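Local structure of cytosine deaminase (Klebsiella pneumoniae, 4R85) at residues 4-17 against 41-53. The protein probably catalyses the hydrolytic deamination of cytosine and 5-methylcytosine at an iron(II)-containing active site. Sequence-based numbering, arbitrary orientation.
Sequences INARLRRQEALFTL and IDAQGRLAIPPFV
Asn5 presents its amide to Asp42, and ND2 donates to OD1 over 2.8 Å; the bond lies in the amide plane but meets the carboxylate from above, the two planes 50° apart. The opposite face of Asp42 receives Gln44 N at the same OD1, an Asx turn that suits an aspartate leading into the type I' turn from Ala43 to Arg46. CG of Asp42, anti to its own N (chi1 -168°), places the carboxylate between both donors. Asn5 O accepts from Gly45 N at 2.7 Å, where positive phi favours glycine. Parallel pairing of Ile4 with Asp42 then gives way to a second bridge, Arg7 with Leu47, made by Arg7 N to Arg46 O and, at 2.8 Å, Ala48 N to Arg7 O. The alanines permit close approach: Ala6 CB lies 3.8 Å from Ala43 CB, and Ala48 CB receives Leu17 CD1. The Arg9 methylenes cross Ile49, CG lying 3.7 Å from CG2, while its guanidinium forms salt bridges with Asp346 and Asp380. Strand 47-57 carries the iron ligand His56, with His58 just beyond, so this contact joins N-terminal strands of the small beta domain to the first TIM-barrel strand, as is characteristic of the amidohydrolase fold.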
loop_
_atom_site.group_PDB
_atom_site.type_symbol
_atom_site.label_atom_id
_atom_site.label_comp_id
_atom_site.label_asym_id
_atom_site.label_seq_id
_atom_site.Cartn_x
_atom_site.Cartn_y
_atom_site.Cartn_z
ATOM N N ILE A 4 -29.610 -13.017 -0.451
ATOM C CA ILE A 4 -30.471 -11.841 -0.323
ATOM C C ILE A 4 -29.722 -10.641 0.257
ATOM O O ILE A 4 -28.631 -10.794 0.818
ATOM C CB ILE A 4 -31.713 -12.112 0.556
ATOM C CG1 ILE A 4 -31.311 -12.459 1.996
ATOM C CG2 ILE A 4 -32.589 -13.212 -0.054
ATOM C CD1 ILE A 4 -32.507 -12.580 2.952
ATOM N N ASN A 5 -30.324 -9.460 0.112
ATOM C CA ASN A 5 -29.814 -8.225 0.703
ATOM C C ASN A 5 -28.418 -7.878 0.207
ATOM O O ASN A 5 -27.591 -7.348 0.953
ATOM C CB ASN A 5 -29.815 -8.309 2.233
ATOM C CG ASN A 5 -31.209 -8.426 2.814
ATOM O OD1 ASN A 5 -32.180 -7.904 2.256
ATOM N ND2 ASN A 5 -31.316 -9.108 3.951
ATOM N N ALA A 6 -28.153 -8.181 -1.057
ATOM C CA ALA A 6 -26.833 -7.941 -1.617
ATOM C C ALA A 6 -26.814 -6.643 -2.400
ATOM O O ALA A 6 -27.760 -6.333 -3.123
ATOM C CB ALA A 6 -26.421 -9.089 -2.509
ATOM N N ARG A 7 -25.744 -5.878 -2.237
ATOM C CA ARG A 7 -25.514 -4.731 -3.102
ATOM C C ARG A 7 -24.801 -5.191 -4.359
ATOM O O ARG A 7 -24.026 -6.155 -4.333
ATOM C CB ARG A 7 -24.674 -3.676 -2.389
ATOM C CG ARG A 7 -25.297 -3.153 -1.106
ATOM C CD ARG A 7 -26.380 -2.140 -1.376
ATOM N NE ARG A 7 -25.852 -0.966 -2.055
ATOM C CZ ARG A 7 -25.366 0.104 -1.436
ATOM N NH1 ARG A 7 -24.911 1.123 -2.153
ATOM N NH2 ARG A 7 -25.340 0.158 -0.107
ATOM N N LEU A 8 -25.056 -4.504 -5.465
ATOM C CA LEU A 8 -24.261 -4.699 -6.674
ATOM C C LEU A 8 -23.493 -3.414 -6.935
ATOM O O LEU A 8 -23.847 -2.358 -6.402
ATOM C CB LEU A 8 -25.153 -5.071 -7.859
ATOM C CG LEU A 8 -25.864 -6.417 -7.695
ATOM C CD1 LEU A 8 -26.824 -6.647 -8.853
ATOM C CD2 LEU A 8 -24.846 -7.570 -7.593
ATOM N N ARG A 9 -22.431 -3.499 -7.728
ATOM C CA ARG A 9 -21.534 -2.358 -7.904
ATOM C C ARG A 9 -22.214 -1.154 -8.542
ATOM O O ARG A 9 -22.917 -1.284 -9.544
ATOM C CB ARG A 9 -20.287 -2.753 -8.703
ATOM C CG ARG A 9 -19.308 -3.605 -7.912
ATOM C CD ARG A 9 -17.980 -3.745 -8.647
ATOM N NE ARG A 9 -17.446 -2.426 -8.979
ATOM C CZ ARG A 9 -16.940 -2.098 -10.163
ATOM N NH1 ARG A 9 -16.884 -3.001 -11.138
ATOM N NH2 ARG A 9 -16.473 -0.870 -10.362
ATOM N N ARG A 10 -22.000 0.014 -7.939
ATOM C CA ARG A 10 -22.489 1.283 -8.474
ATOM C C ARG A 10 -24.008 1.336 -8.638
ATOM O O ARG A 10 -24.519 1.999 -9.541
ATOM C CB ARG A 10 -21.788 1.620 -9.796
ATOM C CG ARG A 10 -20.275 1.736 -9.664
ATOM C CD ARG A 10 -19.604 1.910 -11.018
ATOM N NE ARG A 10 -19.716 3.271 -11.532
ATOM C CZ ARG A 10 -19.208 3.670 -12.696
ATOM N NH1 ARG A 10 -18.554 2.809 -13.467
ATOM N NH2 ARG A 10 -19.354 4.928 -13.089
ATOM N N GLN A 11 -24.721 0.631 -7.762
ATOM C CA GLN A 11 -26.180 0.706 -7.706
ATOM C C GLN A 11 -26.623 0.896 -6.263
ATOM O O GLN A 11 -25.923 0.483 -5.334
ATOM C CB GLN A 11 -26.819 -0.552 -8.291
ATOM C CG GLN A 11 -26.516 -0.770 -9.757
ATOM C CD GLN A 11 -27.389 -1.842 -10.371
ATOM O OE1 GLN A 11 -26.907 -2.914 -10.740
ATOM N NE2 GLN A 11 -28.682 -1.557 -10.489
ATOM N N GLU A 12 -27.775 1.529 -6.062
ATOM C CA GLU A 12 -28.230 1.777 -4.698
ATOM C C GLU A 12 -29.166 0.685 -4.175
ATOM O O GLU A 12 -29.287 0.503 -2.962
ATOM C CB GLU A 12 -28.883 3.159 -4.566
ATOM C CG GLU A 12 -28.809 3.724 -3.149
ATOM C CD GLU A 12 -29.635 4.991 -2.962
ATOM O OE1 GLU A 12 -29.723 5.799 -3.916
ATOM O OE2 GLU A 12 -30.200 5.173 -1.859
ATOM N N ALA A 13 -29.817 -0.041 -5.082
ATOM C CA ALA A 13 -30.807 -1.048 -4.679
ATOM C C ALA A 13 -30.165 -2.317 -4.112
ATOM O O ALA A 13 -29.018 -2.628 -4.419
ATOM C CB ALA A 13 -31.708 -1.398 -5.848
ATOM N N LEU A 14 -30.913 -3.037 -3.279
ATOM C CA LEU A 14 -30.491 -4.348 -2.787
ATOM C C LEU A 14 -31.017 -5.433 -3.723
ATOM O O LEU A 14 -32.094 -5.286 -4.303
ATOM C CB LEU A 14 -31.020 -4.588 -1.373
ATOM C CG LEU A 14 -30.401 -3.761 -0.241
ATOM C CD1 LEU A 14 -31.189 -3.944 1.048
ATOM C CD2 LEU A 14 -28.944 -4.142 -0.030
ATOM N N PHE A 15 -30.268 -6.523 -3.870
ATOM C CA PHE A 15 -30.659 -7.567 -4.810
ATOM C C PHE A 15 -30.687 -8.955 -4.197
ATOM O O PHE A 15 -29.924 -9.264 -3.282
ATOM C CB PHE A 15 -29.720 -7.586 -6.019
ATOM C CG PHE A 15 -29.783 -6.346 -6.859
ATOM C CD1 PHE A 15 -30.535 -6.321 -8.019
ATOM C CD2 PHE A 15 -29.085 -5.205 -6.490
ATOM C CE1 PHE A 15 -30.596 -5.177 -8.798
ATOM C CE2 PHE A 15 -29.138 -4.062 -7.264
ATOM C CZ PHE A 15 -29.902 -4.048 -8.419
ATOM N N THR A 16 -31.583 -9.787 -4.714
ATOM C CA THR A 16 -31.538 -11.223 -4.463
ATOM C C THR A 16 -30.939 -11.928 -5.679
ATOM O O THR A 16 -31.306 -11.641 -6.818
ATOM C CB THR A 16 -32.936 -11.781 -4.154
ATOM O OG1 THR A 16 -33.300 -11.400 -2.823
ATOM C CG2 THR A 16 -32.955 -13.294 -4.256
ATOM N N LEU A 17 -29.996 -12.836 -5.429
ATOM C CA LEU A 17 -29.371 -13.611 -6.487
ATOM C C LEU A 17 -29.720 -15.083 -6.311
ATOM O O LEU A 17 -29.522 -15.655 -5.236
ATOM C CB LEU A 17 -27.842 -13.436 -6.440
ATOM C CG LEU A 17 -27.346 -12.032 -6.079
ATOM C CD1 LEU A 17 -25.823 -11.998 -6.024
ATOM C CD2 LEU A 17 -27.857 -11.014 -7.072
ATOM N N ILE A 41 -28.457 -17.157 1.937
ATOM C CA ILE A 41 -27.323 -16.411 2.456
ATOM C C ILE A 41 -27.696 -14.939 2.564
ATOM O O ILE A 41 -28.097 -14.321 1.576
ATOM C CB ILE A 41 -26.082 -16.572 1.562
ATOM C CG1 ILE A 41 -25.588 -18.018 1.619
ATOM C CG2 ILE A 41 -24.987 -15.631 2.004
ATOM C CD1 ILE A 41 -24.465 -18.324 0.661
ATOM N N ASP A 42 -27.590 -14.384 3.767
ATOM C CA ASP A 42 -27.909 -12.977 3.981
ATOM C C ASP A 42 -26.653 -12.126 3.851
ATOM O O ASP A 42 -25.780 -12.143 4.723
ATOM C CB ASP A 42 -28.568 -12.765 5.349
ATOM C CG ASP A 42 -29.184 -11.373 5.506
ATOM O OD1 ASP A 42 -28.934 -10.486 4.663
ATOM O OD2 ASP A 42 -29.912 -11.161 6.496
ATOM N N ALA A 43 -26.562 -11.388 2.747
ATOM C CA ALA A 43 -25.420 -10.520 2.498
ATOM C C ALA A 43 -25.413 -9.319 3.442
ATOM O O ALA A 43 -24.396 -8.642 3.583
ATOM C CB ALA A 43 -25.405 -10.059 1.054
ATOM N N GLN A 44 -26.554 -9.060 4.076
ATOM C CA GLN A 44 -26.674 -7.993 5.067
ATOM C C GLN A 44 -26.241 -6.631 4.528
ATOM O O GLN A 44 -25.635 -5.839 5.250
ATOM C CB GLN A 44 -25.883 -8.340 6.338
ATOM C CG GLN A 44 -26.435 -9.542 7.098
ATOM C CD GLN A 44 -25.705 -9.797 8.405
ATOM O OE1 GLN A 44 -24.479 -9.827 8.446
ATOM N NE2 GLN A 44 -26.460 -9.979 9.480
ATOM N N GLY A 45 -26.554 -6.369 3.260
ATOM C CA GLY A 45 -26.217 -5.103 2.634
ATOM C C GLY A 45 -24.800 -5.041 2.097
ATOM O O GLY A 45 -24.332 -3.988 1.677
ATOM N N ARG A 46 -24.103 -6.169 2.105
ATOM C CA ARG A 46 -22.752 -6.199 1.566
ATOM C C ARG A 46 -22.738 -6.385 0.057
ATOM O O ARG A 46 -23.679 -6.913 -0.532
ATOM C CB ARG A 46 -21.934 -7.292 2.233
ATOM C CG ARG A 46 -21.620 -6.985 3.667
ATOM C CD ARG A 46 -20.980 -8.158 4.333
ATOM N NE ARG A 46 -20.811 -7.928 5.762
ATOM C CZ ARG A 46 -21.535 -8.527 6.701
ATOM N NH1 ARG A 46 -22.473 -9.398 6.358
ATOM N NH2 ARG A 46 -21.317 -8.258 7.982
ATOM N N LEU A 47 -21.652 -5.942 -0.556
ATOM C CA LEU A 47 -21.465 -6.027 -1.994
ATOM C C LEU A 47 -21.245 -7.465 -2.499
ATOM O O LEU A 47 -20.419 -8.204 -1.957
ATOM C CB LEU A 47 -20.258 -5.163 -2.337
ATOM C CG LEU A 47 -19.930 -4.647 -3.721
ATOM C CD1 LEU A 47 -21.098 -3.921 -4.328
ATOM C CD2 LEU A 47 -18.730 -3.721 -3.585
ATOM N N ALA A 48 -21.989 -7.863 -3.530
ATOM C CA ALA A 48 -21.686 -9.090 -4.266
ATOM C C ALA A 48 -20.995 -8.715 -5.574
ATOM O O ALA A 48 -21.484 -7.861 -6.313
ATOM C CB ALA A 48 -22.960 -9.884 -4.552
ATOM N N ILE A 49 -19.855 -9.336 -5.857
ATOM C CA ILE A 49 -19.093 -9.034 -7.072
ATOM C C ILE A 49 -18.628 -10.324 -7.723
ATOM O O ILE A 49 -18.552 -11.367 -7.064
ATOM C CB ILE A 49 -17.827 -8.208 -6.762
ATOM C CG1 ILE A 49 -16.995 -8.915 -5.689
ATOM C CG2 ILE A 49 -18.183 -6.804 -6.318
ATOM C CD1 ILE A 49 -15.600 -8.361 -5.546
ATOM N N PRO A 50 -18.322 -10.269 -9.024
ATOM C CA PRO A 50 -17.645 -11.413 -9.636
ATOM C C PRO A 50 -16.244 -11.563 -9.008
ATOM O O PRO A 50 -15.758 -10.628 -8.362
ATOM C CB PRO A 50 -17.570 -11.013 -11.114
ATOM C CG PRO A 50 -17.614 -9.503 -11.102
ATOM C CD PRO A 50 -18.578 -9.189 -9.995
ATOM N N PRO A 51 -15.610 -12.735 -9.165
ATOM C CA PRO A 51 -14.352 -12.985 -8.441
ATOM C C PRO A 51 -13.241 -12.018 -8.819
ATOM O O PRO A 51 -13.239 -11.444 -9.913
ATOM C CB PRO A 51 -13.964 -14.404 -8.879
ATOM C CG PRO A 51 -15.249 -15.015 -9.399
ATOM C CD PRO A 51 -16.019 -13.887 -9.991
ATOM N N PHE A 52 -12.294 -11.825 -7.912
ATOM C CA PHE A 52 -11.120 -11.046 -8.265
ATOM C C PHE A 52 -10.313 -11.815 -9.311
ATOM O O PHE A 52 -10.404 -13.044 -9.400
ATOM C CB PHE A 52 -10.265 -10.752 -7.034
ATOM C CG PHE A 52 -10.870 -9.731 -6.105
ATOM C CD1 PHE A 52 -11.194 -10.066 -4.804
ATOM C CD2 PHE A 52 -11.108 -8.433 -6.538
ATOM C CE1 PHE A 52 -11.749 -9.127 -3.943
ATOM C CE2 PHE A 52 -11.659 -7.491 -5.688
ATOM C CZ PHE A 52 -11.983 -7.840 -4.386
ATOM N N VAL A 53 -9.535 -11.081 -10.101
ATOM C CA VAL A 53 -8.694 -11.673 -11.128
ATOM C C VAL A 53 -7.237 -11.320 -10.843
ATOM O O VAL A 53 -6.929 -10.202 -10.439
ATOM C CB VAL A 53 -9.088 -11.138 -12.526
ATOM C CG1 VAL A 53 -8.222 -11.758 -13.616
ATOM C CG2 VAL A 53 -10.568 -11.375 -12.799
HETATM O O HOH W 1 -25.547 -1.338 1.835
HETATM O O HOH W 2 -21.515 -6.145 -8.428
#